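PDB 4HR6: lectin from Trichosanthes anguina, which probably binds carbohydrate as a nontoxic, three-chain seed lectin homologous to the type II ribosome-inactivating proteins. Local coordinates for residues 123-126 against 127-130. Numbering follows the deposited sequence.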
ATOM      1  N   ILE B 123      -8.798  -3.232   3.291  1.00 30.69           N
ATOM      2  CA  ILE B 123      -9.971  -4.071   3.495  1.00 29.37           C
ATOM      3  C   ILE B 123     -10.064  -4.470   4.959  1.00 27.33           C
ATOM      4  O   ILE B 123     -11.119  -4.436   5.544  1.00 29.64           O
ATOM      5  CB  ILE B 123      -9.979  -5.316   2.564  1.00 27.95           C
ATOM      6  CG1 ILE B 123     -10.077  -4.864   1.115  1.00 27.22           C
ATOM      7  CG2 ILE B 123     -11.161  -6.229   2.886  1.00 28.60           C
ATOM      8  CD1 ILE B 123      -9.899  -5.994   0.117  1.00 28.94           C
ATOM      9  N   GLU B 124      -8.957  -4.844   5.545  1.00 28.71           N
ATOM     10  CA  GLU B 124      -8.915  -5.067   6.979  1.00 32.48           C
ATOM     11  C   GLU B 124      -9.539  -3.890   7.760  1.00 33.29           C
ATOM     12  O   GLU B 124     -10.374  -4.096   8.648  1.00 33.50           O
ATOM     13  CB  GLU B 124      -7.480  -5.262   7.418  1.00 33.41           C
ATOM     14  CG  GLU B 124      -7.317  -5.582   8.897  1.00 35.47           C
ATOM     15  CD  GLU B 124      -5.890  -5.407   9.371  1.00 36.48           C
ATOM     16  OE1 GLU B 124      -5.600  -5.761  10.538  1.00 41.99           O
ATOM     17  OE2 GLU B 124      -5.054  -4.943   8.570  1.00 34.32           O
ATOM     18  N   GLN B 125      -9.120  -2.671   7.423  1.00 33.96           N
ATOM     19  CA  GLN B 125      -9.577  -1.477   8.123  1.00 33.33           C
ATOM     20  C   GLN B 125     -11.053  -1.214   7.871  1.00 32.84           C
ATOM     21  O   GLN B 125     -11.773  -0.861   8.787  1.00 32.17           O
ATOM     22  CB  GLN B 125      -8.737  -0.236   7.767  1.00 33.92           C
ATOM     23  CG  GLN B 125      -9.028   0.987   8.652  1.00 35.47           C
ATOM     24  CD  GLN B 125      -8.794   0.714  10.130  1.00 33.63           C
ATOM     25  OE1 GLN B 125      -7.705   0.348  10.528  1.00 38.89           O
ATOM     26  NE2 GLN B 125      -9.829   0.864  10.942  1.00 37.18           N
ATOM     27  N   SER B 126     -11.517  -1.397   6.642  1.00 33.35           N
ATOM     28  CA  SER B 126     -12.936  -1.281   6.379  1.00 32.93           C
ATOM     29  C   SER B 126     -13.742  -2.246   7.242  1.00 35.03           C
ATOM     30  O   SER B 126     -14.747  -1.852   7.854  1.00 37.97           O
ATOM     31  CB  SER B 126     -13.242  -1.514   4.912  1.00 33.41           C
ATOM     32  OG  SER B 126     -12.511  -0.614   4.113  1.00 35.24           O
ATOM     33  N   VAL B 127     -13.288  -3.491   7.334  1.00 32.46           N
ATOM     34  CA  VAL B 127     -14.002  -4.473   8.139  1.00 32.52           C
ATOM     35  C   VAL B 127     -13.955  -4.127   9.632  1.00 34.26           C
ATOM     36  O   VAL B 127     -14.982  -4.228  10.313  1.00 32.47           O
ATOM     37  CB  VAL B 127     -13.522  -5.908   7.874  1.00 32.09           C
ATOM     38  CG1 VAL B 127     -14.177  -6.900   8.836  1.00 32.61           C
ATOM     39  CG2 VAL B 127     -13.814  -6.298   6.428  1.00 32.58           C
ATOM     40  N   ALA B 128     -12.788  -3.716  10.133  1.00 36.03           N
ATOM     41  CA  ALA B 128     -12.645  -3.339  11.539  1.00 38.20           C
ATOM     42  C   ALA B 128     -13.668  -2.277  11.957  1.00 38.95           C
ATOM     43  O   ALA B 128     -14.264  -2.384  13.012  1.00 40.61           O
ATOM     44  CB  ALA B 128     -11.240  -2.858  11.833  1.00 38.96           C
ATOM     45  N   TYR B 129     -13.894  -1.278  11.112  1.00 40.39           N
ATOM     46  CA  TYR B 129     -14.913  -0.275  11.384  1.00 41.06           C
ATOM     47  C   TYR B 129     -16.303  -0.862  11.593  1.00 42.98           C
ATOM     48  O   TYR B 129     -17.075  -0.314  12.396  1.00 40.49           O
ATOM     49  CB  TYR B 129     -15.007   0.746  10.255  1.00 42.79           C
ATOM     50  CG  TYR B 129     -13.966   1.854  10.281  1.00 46.42           C
ATOM     51  CD1 TYR B 129     -13.643   2.534  11.464  1.00 47.29           C
ATOM     52  CD2 TYR B 129     -13.342   2.259   9.101  1.00 47.38           C
ATOM     53  CE1 TYR B 129     -12.703   3.561  11.465  1.00 49.68           C
ATOM     54  CE2 TYR B 129     -12.410   3.281   9.091  1.00 50.56           C
ATOM     55  CZ  TYR B 129     -12.087   3.928  10.271  1.00 51.35           C
ATOM     56  OH  TYR B 129     -11.150   4.941  10.223  1.00 54.90           O
ATOM     57  N   SER B 130     -16.633  -1.935  10.853  1.00 39.05           N
ATOM     58  CA  SER B 130     -17.960  -2.554  10.924  1.00 36.87           C
ATOM     59  C   SER B 130     -18.120  -3.212  12.280  1.00 37.90           C
ATOM     60  O   SER B 130     -19.220  -3.272  12.793  1.00 42.71           O
ATOM     61  CB  SER B 130     -18.194  -3.597   9.799  1.00 38.00           C
ATOM     62  OG  SER B 130     -17.533  -4.843  10.078  1.00 34.82           O
TER
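Gln-125 and Tyr-129 meet one turn apart on the alpha-helix 121-132, part of the ribosome-inactivating protein fold. The amide nitrogen of Gln-125 stands over the centre of one face of the Tyr-129 ring, NE2 lying 3.9 Å from CZ. The amide plane is steeply inclined to the ring, at 65°. Gln-125 gets there by a bend in its chain: CG runs anti to the backbone N (chi1 -170°), and the bend at chi2 helps bring NE2 over the ring.

Beneath the side chains run three regular i to i+4 backbone bonds. Val-127 N donates to Ile-123 O, Ala-128 N to Glu-124 O, and Tyr-129 N to Gln-125 O. The middle one, from Ala-128 N to Glu-124 O, is 2.9 Å long. On another side of the helix, CG2 of Ile-123 and CG2 of Val-127 are 4.4 Å apart, a loose apolar pair.

Both of these side chains pack on helix 103-119, against Ala-117 and Met-113 respectively. Gln-125 NE2 is also hydrogen-bonded to OD1 of Asp-147 of a neighbouring Lectin chain, a second hold on the amide. Glu-124 OE2 forms a salt bridge with Arg-21 NH1 of another Lectin chain. Within the helix, Ser-130 turns its hydroxyl back along the chain: OG donates to a lone pair of Val-127 O, in the carbonyl plane, at 2.6 Å.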